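Local coordinates for protein pectinesterase (Aspergillus niger, PDB 5C1E) that hydrolyses the methyl esters of galacturonate units in pectin, releasing methanol, and is probably involved in maceration and soft-rotting of plant tissue, at residues 182-187 / 215-220; 1-6 / 61-66; 48-53 / 95-100; 195-200 / 283-288. One frame throughout, in Å; residues are numbered along the deposited sequence.

Contact 1 of 4, residues 182-187 / 215-220; sequences GAITAS and EEVYLG
I184 and V217 meet at their CG1 atoms, 3.8 Å apart, with the two side chains crossing obliquely. Both touch S178 of strand 175-178, in the interior between the sheets. I184 sits where its strand turns a corner, and L219 marks the matching corner next door.

Just past the corner, T185 turns its hydroxyl onto its neighbour: OG1, held between the backbone N and the carbonyl carbon (chi1 65°), donates to L219 O at 2.9 Å. The same oxygen takes T185 N at 3.2 Å, from a donor lying well above the carbonyl plane, whereas OG1 is tilted only modestly from it. G220 has no side chain, and its CA comes within 3.3 Å of T185 OG1.

On the other face, A183 and Y218 sit beside each other, CB to CB 4.1 Å. The Y218 ring runs past G182, whose carbonyl oxygen lies at the ring edge near its plane. That oxygen accepts from Y218 N at 2.9 Å, and Y218 O in turn accepts from I184 N at 2.8 Å, the parallel ladder of a beta-helix.

Chemically, L219 O is a buried acceptor held by amide and hydroxyl of one residue, with Y231 OH as a third donor. Three donors on one oxygen should restrain the corner, which lies close to A183, whose side chain is about 4 Å from that of D161, the predicted active-site residue.

Contact 2 of 4, residues 1-6 / 61-66; sequences ESRTSA and GETTDT
R3 NH1 is gripped by two acceptors: G61 O, 2.9 Å away, and N105 OD1 from outside these segments. The bond to G61 lies in the carbonyl plane of the glycine and close to the plane of the guanidinium. R3 gets there with CG anti to its backbone N (chi1 -178°) and a bend further out, where chi3 of -52° swings NE round. T66 crosses the arginine at about a right angle and lays its methyl over one guanidinium face, CG2 being 3.4 Å from R3 NH2 and displaced toward the rim. The G61 bond thus meets the flat group at its edge while a methyl covers one face.

One antiparallel hydrogen-bonded pair, R3 with T63, joins the backbones at mid-contact. R3 N donates to T63 O at 2.7 Å, and T63 N donates back to R3 O at 3.0 Å. Toward the N-terminus, S2 OG makes a short bond of 2.6 Å to T64 O, tilted out of the carbonyl plane, and E1 O receives T66 N at 3.0 Å. An ST turn shapes the facing loop: T63 OG1 accepts from D65 N at 3.1 Å.

The N-terminal tail therefore lies along the loop that leaves strand 57-61. Y39 of strand 36-40 packs against R3, A6 and E62, and E62 OE1 is held by S42 N. G61 still pairs through its backbone with Y104 of strand 102-104, while T66 O bonds to N105 and to the C-terminal Y299, bringing both chain ends together where strands 57-61 and 102-104 leave the sheet.

Contact 3 of 4, residues 48-53 / 95-100; sequences QLTIDY and NVVSDG
L49 O accepts from N95 N at 2.9 Å, the first rung of a short parallel ladder. N95 O then takes I51 N at 2.7 Å, and I51 O takes V97 N at 2.9 Å. S98 N also lies near I51 O, but at a poor angle and without bonding.

Past the strand ends a side chain takes over. S98 has OG anti to its backbone N (chi1 175°) and donates to Y53 O over 2.6 Å, in the carbonyl plane and on a lone pair. The tyrosine hydroxyl is satisfied elsewhere, by S34 O.

Side chains pair in rows pointing the same way: T50 beside N95 on one face, I51 beside V96 on the other, with I51 CG1 4.2 Å from V96 CG2. This apolar pair packs on F101, and L26 of helix 22-29 covers I51. D52 CB meets V97 CG2 at 3.6 Å.

L49 O, N95 O and I51 O are thus each met by a main-chain N-H, and the short serine bond continues the pairing beyond the point where the regular ladder stops, tying two successive coils of the beta-helix together.

Contact 4 of 4, residues 195-200 / 283-288; sequences SGWYAI and KTTVLG. With SO4 (sulfate ion), chain C.
V286 CG2 wedges between W197 and A199, 4.0 Å from W197 CB and 3.8 Å from A199 CB, and this apolar patch is the tight part of the contact. Its other methyl, CG1, anti to the backbone N (chi1 179°), rests 3.7 Å from W197 O. One residue earlier, T285 sets CG2 over the indole: the methyl is 3.5 Å from W197 NE1 and 3.9 Å from the centroid of the five-membered ring, 30° off its normal. This is a CH-pi contact, displaced toward the rim, with the two side chains crossing at a slant.

Toward S195 the fit is looser. No direct hydrogen bond joins the segments; instead one water donates both to S195 O (2.8 Å) and to T285 O (2.9 Å). At the start of the helix K283, bent at chi3 and chi4, reaches a sulfate ion, probably from the crystallisation liquor, with K283 NZ 2.7 Å from its O4; the ion is also hydrogen-bonded by Y150 OH and W170 NE1.

Helix 283-287 thus lies against the outer side of the ten-stranded parallel sheet, on W197 and A199, alternate residues of one segment. W170 and I230, from the flanking strands 168-172 and 228-232, extend the apolar floor, R228 adds a cation-pi contact to W197, and S168 OG bonds both W197 N and V286 O, pinning helix and strand to the neighbouring coil.

In the fold
Contacts 1 and 3 belong to the same seven-stranded sheet of the beta-helix, at its two outermost edges, with centres 28 Å apart on opposite sides of the chain's centre. Contact 4 is nearer to contact 1 (centres 19 Å apart) and touches it through the interior: T185 CG2 lies 3.7 Å from Y198 CD2. Strand 198-201 therefore faces the helix with one side and contact 1 with the other. Contact 2 ties the N-terminal tail to the loop after strand 57-61, its centre 34 Å from that of contact 1. Of the four, contact 1 borders the predicted active-site residue D161, whereas G100 of contact 3 touches the N-acetylglucosamine of the glycan on N56.

Contact 1 of 4, residues 182-187 / 215-220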
# COMPACT_ATOMS: atom_id res chain seq x y z
N GLY A 182 15.31 0.17 -8.41
CA GLY A 182 14.88 -1.07 -7.79
C GLY A 182 13.62 -1.64 -8.43
O GLY A 182 13.18 -1.17 -9.49
N ALA A 183 13.08 -2.68 -7.80
CA ALA A 183 11.85 -3.30 -8.28
C ALA A 183 10.69 -2.83 -7.43
O ALA A 183 10.81 -2.75 -6.22
CB ALA A 183 11.97 -4.81 -8.23
N ILE A 184 9.57 -2.52 -8.07
CA ILE A 184 8.43 -1.98 -7.35
C ILE A 184 7.78 -3.07 -6.49
O ILE A 184 7.59 -2.89 -5.30
CB ILE A 184 7.38 -1.39 -8.30
CG1 ILE A 184 7.95 -0.19 -9.04
CG2 ILE A 184 6.15 -0.98 -7.52
CD1 ILE A 184 7.13 0.26 -10.23
N THR A 185 7.44 -4.20 -7.10
CA THR A 185 6.76 -5.29 -6.37
C THR A 185 7.71 -6.43 -6.02
O THR A 185 8.61 -6.77 -6.79
CB THR A 185 5.54 -5.87 -7.12
OG1 THR A 185 5.93 -6.53 -8.35
CG2 THR A 185 4.52 -4.79 -7.40
N ALA A 186 7.46 -7.06 -4.88
CA ALA A 186 8.16 -8.27 -4.50
C ALA A 186 7.18 -9.23 -3.81
O ALA A 186 7.13 -9.33 -2.58
CB ALA A 186 9.35 -7.93 -3.61
N SER A 187 6.40 -9.93 -4.63
CA SER A 187 5.39 -10.85 -4.11
C SER A 187 6.05 -12.11 -3.57
O SER A 187 6.96 -12.66 -4.20
CB SER A 187 4.38 -11.23 -5.18
OG SER A 187 3.61 -12.36 -4.78
N GLU A 215 14.80 4.05 -17.16
CA GLU A 215 15.13 2.62 -17.35
C GLU A 215 15.82 1.95 -16.15
O GLU A 215 16.44 0.91 -16.31
CB GLU A 215 15.95 2.42 -18.64
CG GLU A 215 15.15 2.84 -19.86
CD GLU A 215 15.77 2.45 -21.19
OE1 GLU A 215 16.87 1.87 -21.22
OE2 GLU A 215 15.12 2.69 -22.22
N GLU A 216 15.66 2.50 -14.94
CA GLU A 216 16.29 1.92 -13.76
C GLU A 216 15.31 1.25 -12.80
O GLU A 216 15.70 0.82 -11.71
CB GLU A 216 17.06 2.99 -12.99
CG GLU A 216 18.14 3.66 -13.82
CD GLU A 216 19.06 4.55 -13.02
OE1 GLU A 216 18.76 4.87 -11.85
OE2 GLU A 216 20.10 4.93 -13.59
N VAL A 217 14.04 1.18 -13.18
CA VAL A 217 13.01 0.64 -12.29
C VAL A 217 12.40 -0.59 -12.95
O VAL A 217 12.17 -0.62 -14.16
CB VAL A 217 11.95 1.71 -11.92
CG1 VAL A 217 10.84 1.13 -11.07
CG2 VAL A 217 12.60 2.86 -11.17
N TYR A 218 12.15 -1.61 -12.14
CA TYR A 218 11.47 -2.81 -12.60
C TYR A 218 10.09 -2.91 -12.00
O TYR A 218 9.83 -2.46 -10.88
CB TYR A 218 12.30 -4.05 -12.23
CG TYR A 218 13.64 -4.10 -12.93
CD1 TYR A 218 13.77 -4.66 -14.19
CD2 TYR A 218 14.78 -3.58 -12.32
CE1 TYR A 218 15.01 -4.70 -14.83
CE2 TYR A 218 16.01 -3.62 -12.94
CZ TYR A 218 16.13 -4.18 -14.20
OH TYR A 218 17.36 -4.22 -14.81
N LEU A 219 9.18 -3.50 -12.76
CA LEU A 219 7.82 -3.69 -12.33
C LEU A 219 7.78 -4.63 -11.11
O LEU A 219 6.91 -4.51 -10.23
CB LEU A 219 7.00 -4.26 -13.49
CG LEU A 219 6.84 -3.36 -14.71
CD1 LEU A 219 6.26 -4.17 -15.86
CD2 LEU A 219 5.97 -2.14 -14.41
N GLY A 220 8.73 -5.54 -11.07
CA GLY A 220 8.82 -6.44 -9.94
C GLY A 220 9.93 -7.45 -10.04
O GLY A 220 10.62 -7.58 -11.08

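Contact 2 of 4, residues 1-6 / 61-66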
# COMPACT_ATOMS: atom_id res chain seq x y z
N GLU A 1 -15.72 15.60 -1.11
CA GLU A 1 -16.17 16.13 0.21
C GLU A 1 -14.97 16.70 0.95
O GLU A 1 -13.83 16.30 0.70
CB GLU A 1 -16.85 15.02 1.02
CG GLU A 1 -16.74 15.18 2.53
CD GLU A 1 -17.34 14.02 3.30
OE1 GLU A 1 -16.71 13.59 4.30
OE2 GLU A 1 -18.45 13.57 2.92
N SER A 2 -15.22 17.64 1.86
CA SER A 2 -14.21 18.07 2.83
C SER A 2 -14.51 17.36 4.15
O SER A 2 -15.66 17.23 4.52
CB SER A 2 -14.22 19.59 3.01
OG SER A 2 -14.00 20.29 1.78
N ARG A 3 -13.49 16.86 4.84
CA ARG A 3 -13.68 16.31 6.18
C ARG A 3 -12.89 17.14 7.18
O ARG A 3 -11.67 16.98 7.31
CB ARG A 3 -13.28 14.84 6.24
CG ARG A 3 -13.52 14.22 7.61
CD ARG A 3 -12.96 12.80 7.72
NE ARG A 3 -13.41 11.97 6.62
CZ ARG A 3 -12.63 11.45 5.67
NH1 ARG A 3 -11.29 11.64 5.66
NH2 ARG A 3 -13.21 10.73 4.70
N THR A 4 -13.58 18.05 7.86
CA THR A 4 -12.91 19.01 8.75
C THR A 4 -13.40 18.94 10.19
O THR A 4 -13.07 19.79 11.01
CB THR A 4 -13.06 20.44 8.22
OG1 THR A 4 -14.42 20.83 8.30
CG2 THR A 4 -12.61 20.50 6.76
N SER A 5 -14.18 17.91 10.49
CA SER A 5 -14.54 17.60 11.87
C SER A 5 -14.92 16.13 11.92
O SER A 5 -15.04 15.47 10.88
CB SER A 5 -15.67 18.48 12.36
OG SER A 5 -16.85 18.19 11.64
N ALA A 6 -15.09 15.62 13.13
CA ALA A 6 -15.30 14.18 13.30
C ALA A 6 -16.60 13.72 12.68
O ALA A 6 -17.65 14.29 12.94
CB ALA A 6 -15.27 13.81 14.77
N GLY A 61 -8.65 10.82 8.37
CA GLY A 61 -7.82 12.01 8.48
C GLY A 61 -8.52 13.25 7.98
O GLY A 61 -9.34 13.21 7.06
N GLU A 62 -8.19 14.37 8.60
CA GLU A 62 -8.69 15.68 8.19
C GLU A 62 -8.18 16.02 6.80
O GLU A 62 -6.99 15.85 6.52
CB GLU A 62 -8.24 16.75 9.19
CG GLU A 62 -8.67 18.15 8.82
CD GLU A 62 -8.24 19.21 9.81
OE1 GLU A 62 -7.69 18.88 10.86
OE2 GLU A 62 -8.45 20.40 9.51
N THR A 63 -9.07 16.48 5.93
CA THR A 63 -8.68 16.96 4.61
C THR A 63 -9.75 17.80 3.94
O THR A 63 -10.93 17.56 4.13
CB THR A 63 -8.32 15.78 3.66
OG1 THR A 63 -7.98 16.29 2.36
CG2 THR A 63 -9.47 14.80 3.52
N THR A 64 -9.33 18.79 3.13
CA THR A 64 -10.25 19.60 2.35
C THR A 64 -10.85 18.84 1.17
O THR A 64 -11.87 19.25 0.62
CB THR A 64 -9.56 20.90 1.83
OG1 THR A 64 -10.56 21.85 1.44
CG2 THR A 64 -8.63 20.62 0.67
N ASP A 65 -10.24 17.71 0.79
CA ASP A 65 -10.68 16.91 -0.36
C ASP A 65 -10.37 15.43 -0.10
O ASP A 65 -9.23 14.97 -0.26
CB ASP A 65 -10.00 17.40 -1.65
CG ASP A 65 -10.50 16.69 -2.90
OD1 ASP A 65 -11.29 15.73 -2.79
OD2 ASP A 65 -10.10 17.11 -4.02
N THR A 66 -11.39 14.69 0.30
CA THR A 66 -11.25 13.28 0.63
C THR A 66 -10.94 12.40 -0.59
O THR A 66 -10.48 11.27 -0.41
CB THR A 66 -12.54 12.74 1.27
OG1 THR A 66 -13.63 12.98 0.38
CG2 THR A 66 -12.84 13.42 2.59
O HOH W 1 -14.08 15.92 -2.89

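Contact 3 of 4, residues 48-53 / 95-100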
# COMPACT_ATOMS: atom_id res chain seq x y z
N GLN A 48 4.42 4.94 16.85
CA GLN A 48 4.47 3.61 16.24
C GLN A 48 3.26 2.84 16.74
O GLN A 48 3.07 2.68 17.94
CB GLN A 48 5.77 2.89 16.60
CG GLN A 48 5.98 1.62 15.81
CD GLN A 48 7.32 0.96 16.07
OE1 GLN A 48 7.93 1.14 17.13
NE2 GLN A 48 7.78 0.19 15.10
N LEU A 49 2.41 2.39 15.82
CA LEU A 49 1.08 1.90 16.19
C LEU A 49 0.84 0.46 15.75
O LEU A 49 1.29 0.04 14.68
CB LEU A 49 0.02 2.79 15.55
CG LEU A 49 0.12 4.26 15.89
CD1 LEU A 49 -0.86 5.06 15.05
CD2 LEU A 49 -0.12 4.47 17.38
N THR A 50 0.13 -0.30 16.58
CA THR A 50 -0.39 -1.60 16.17
C THR A 50 -1.90 -1.50 16.24
O THR A 50 -2.45 -1.13 17.29
CB THR A 50 0.12 -2.74 17.07
OG1 THR A 50 1.55 -2.82 16.93
CG2 THR A 50 -0.50 -4.08 16.65
N ILE A 51 -2.56 -1.78 15.13
CA ILE A 51 -4.03 -1.72 15.04
C ILE A 51 -4.58 -3.14 15.17
O ILE A 51 -4.55 -3.92 14.21
CB ILE A 51 -4.54 -1.14 13.71
CG1 ILE A 51 -3.81 0.14 13.30
CG2 ILE A 51 -6.05 -0.89 13.78
CD1 ILE A 51 -3.91 1.30 14.25
N ASP A 52 -5.08 -3.49 16.36
CA ASP A 52 -5.57 -4.85 16.61
C ASP A 52 -6.98 -4.88 17.18
O ASP A 52 -7.38 -5.87 17.77
CB ASP A 52 -4.60 -5.60 17.53
CG ASP A 52 -4.42 -4.91 18.88
OD1 ASP A 52 -5.19 -3.97 19.17
OD2 ASP A 52 -3.50 -5.31 19.62
N TYR A 53 -7.74 -3.81 17.00
CA TYR A 53 -9.11 -3.72 17.50
C TYR A 53 -9.95 -4.90 16.99
O TYR A 53 -9.84 -5.30 15.81
CB TYR A 53 -9.70 -2.38 17.06
CG TYR A 53 -11.09 -2.11 17.56
CD1 TYR A 53 -11.34 -2.00 18.93
CD2 TYR A 53 -12.15 -1.94 16.68
CE1 TYR A 53 -12.62 -1.75 19.40
CE2 TYR A 53 -13.43 -1.69 17.14
CZ TYR A 53 -13.66 -1.60 18.50
OH TYR A 53 -14.93 -1.34 18.99
N ASN A 95 1.10 -1.08 12.05
CA ASN A 95 0.96 -2.51 11.88
C ASN A 95 -0.52 -2.86 11.98
O ASN A 95 -1.08 -2.80 13.06
CB ASN A 95 1.78 -3.26 12.95
CG ASN A 95 1.69 -4.77 12.84
OD1 ASN A 95 1.11 -5.32 11.90
ND2 ASN A 95 2.30 -5.46 13.81
N VAL A 96 -1.14 -3.19 10.85
CA VAL A 96 -2.58 -3.46 10.85
C VAL A 96 -2.84 -4.96 10.90
O VAL A 96 -2.61 -5.69 9.92
CB VAL A 96 -3.27 -2.88 9.61
CG1 VAL A 96 -4.77 -3.10 9.69
CG2 VAL A 96 -2.98 -1.39 9.49
N VAL A 97 -3.33 -5.42 12.04
CA VAL A 97 -3.72 -6.82 12.20
C VAL A 97 -5.22 -6.97 12.53
O VAL A 97 -5.66 -7.99 13.08
CB VAL A 97 -2.84 -7.54 13.23
CG1 VAL A 97 -1.41 -7.58 12.75
CG2 VAL A 97 -2.95 -6.89 14.61
N SER A 98 -6.01 -5.99 12.12
CA SER A 98 -7.43 -5.98 12.45
C SER A 98 -8.25 -6.13 11.16
O SER A 98 -8.25 -5.23 10.30
CB SER A 98 -7.76 -4.67 13.18
OG SER A 98 -9.14 -4.52 13.44
N ASP A 99 -8.97 -7.25 11.03
CA ASP A 99 -9.86 -7.43 9.89
C ASP A 99 -10.81 -6.24 9.69
O ASP A 99 -11.32 -5.66 10.64
CB ASP A 99 -10.71 -8.69 10.02
CG ASP A 99 -9.92 -9.97 9.79
OD1 ASP A 99 -8.79 -9.97 9.26
OD2 ASP A 99 -10.47 -11.02 10.15
N GLY A 100 -11.02 -5.88 8.43
CA GLY A 100 -12.04 -4.89 8.08
C GLY A 100 -11.64 -3.45 8.32
O GLY A 100 -12.45 -2.55 8.16

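Contact 4 of 4, residues 195-200 / 283-288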
# COMPACT_ATOMS: atom_id res chain seq x y z
N SER A 195 -4.39 -18.47 -4.00
CA SER A 195 -5.23 -17.87 -5.03
C SER A 195 -5.01 -16.36 -5.19
O SER A 195 -5.72 -15.71 -5.91
CB SER A 195 -6.70 -18.14 -4.72
OG SER A 195 -7.04 -17.57 -3.48
N GLY A 196 -3.99 -15.83 -4.52
CA GLY A 196 -3.74 -14.40 -4.52
C GLY A 196 -3.11 -13.82 -5.77
O GLY A 196 -2.45 -14.51 -6.54
N TRP A 197 -3.35 -12.53 -5.97
CA TRP A 197 -2.76 -11.71 -7.02
C TRP A 197 -2.38 -10.37 -6.42
O TRP A 197 -3.04 -9.90 -5.49
CB TRP A 197 -3.76 -11.37 -8.14
CG TRP A 197 -4.24 -12.49 -9.01
CD1 TRP A 197 -5.04 -13.54 -8.65
CD2 TRP A 197 -3.99 -12.64 -10.42
NE1 TRP A 197 -5.27 -14.35 -9.74
CE2 TRP A 197 -4.64 -13.81 -10.83
CE3 TRP A 197 -3.26 -11.90 -11.36
CZ2 TRP A 197 -4.57 -14.27 -12.15
CZ3 TRP A 197 -3.21 -12.34 -12.68
CH2 TRP A 197 -3.85 -13.53 -13.05
N TYR A 198 -1.37 -9.73 -7.00
CA TYR A 198 -1.33 -8.26 -7.02
C TYR A 198 -1.93 -7.82 -8.35
O TYR A 198 -1.49 -8.28 -9.43
CB TYR A 198 0.09 -7.69 -7.03
CG TYR A 198 0.96 -7.86 -5.80
CD1 TYR A 198 0.74 -8.85 -4.84
CD2 TYR A 198 2.09 -7.04 -5.65
CE1 TYR A 198 1.58 -8.98 -3.73
CE2 TYR A 198 2.93 -7.17 -4.58
CZ TYR A 198 2.69 -8.13 -3.63
OH TYR A 198 3.56 -8.22 -2.59
N ALA A 199 -2.85 -6.88 -8.28
CA ALA A 199 -3.37 -6.22 -9.48
C ALA A 199 -3.14 -4.73 -9.34
O ALA A 199 -3.64 -4.10 -8.40
CB ALA A 199 -4.85 -6.53 -9.66
N ILE A 200 -2.39 -4.16 -10.28
CA ILE A 200 -2.17 -2.71 -10.32
C ILE A 200 -2.97 -2.16 -11.50
O ILE A 200 -2.64 -2.43 -12.65
CB ILE A 200 -0.67 -2.40 -10.41
CG1 ILE A 200 -0.02 -2.84 -9.10
CG2 ILE A 200 -0.43 -0.92 -10.67
CD1 ILE A 200 1.45 -3.07 -9.18
N LYS A 283 -11.85 -7.51 -9.74
CA LYS A 283 -11.71 -7.58 -8.30
C LYS A 283 -12.27 -8.86 -7.71
O LYS A 283 -11.89 -9.25 -6.61
CB LYS A 283 -12.36 -6.36 -7.63
CG LYS A 283 -11.57 -5.09 -7.89
CD LYS A 283 -12.05 -3.90 -7.06
CE LYS A 283 -13.42 -3.42 -7.48
NZ LYS A 283 -13.41 -2.90 -8.87
N THR A 284 -13.17 -9.53 -8.41
CA THR A 284 -13.65 -10.81 -7.90
C THR A 284 -12.49 -11.82 -7.88
O THR A 284 -12.35 -12.58 -6.93
CB THR A 284 -14.86 -11.31 -8.70
OG1 THR A 284 -15.96 -10.43 -8.46
CG2 THR A 284 -15.23 -12.74 -8.28
N THR A 285 -11.68 -11.81 -8.93
CA THR A 285 -10.52 -12.69 -9.00
C THR A 285 -9.54 -12.38 -7.87
O THR A 285 -9.04 -13.28 -7.23
CB THR A 285 -9.83 -12.53 -10.36
OG1 THR A 285 -10.66 -13.14 -11.37
CG2 THR A 285 -8.47 -13.17 -10.38
N VAL A 286 -9.28 -11.10 -7.62
CA VAL A 286 -8.21 -10.71 -6.68
C VAL A 286 -8.68 -10.71 -5.22
O VAL A 286 -7.94 -11.13 -4.32
CB VAL A 286 -7.64 -9.32 -7.06
CG1 VAL A 286 -6.54 -8.86 -6.10
CG2 VAL A 286 -7.15 -9.32 -8.50
N LEU A 287 -9.91 -10.26 -4.99
CA LEU A 287 -10.41 -10.02 -3.65
C LEU A 287 -11.54 -10.95 -3.19
O LEU A 287 -11.90 -10.96 -2.01
CB LEU A 287 -10.90 -8.58 -3.54
CG LEU A 287 -9.90 -7.47 -3.91
CD1 LEU A 287 -10.63 -6.15 -3.87
CD2 LEU A 287 -8.72 -7.48 -2.96
N GLY A 288 -12.10 -11.71 -4.12
CA GLY A 288 -13.23 -12.59 -3.81
C GLY A 288 -14.54 -11.96 -4.22
O GLY A 288 -14.66 -10.74 -4.38
S SO4 C . -11.56 0.23 -8.81
O1 SO4 C . -12.17 1.40 -9.50
O2 SO4 C . -10.13 0.54 -8.54
O3 SO4 C . -12.26 -0.10 -7.55
O4 SO4 C . -11.68 -0.95 -9.70
O HOH W 2 -8.12 -15.99 -7.29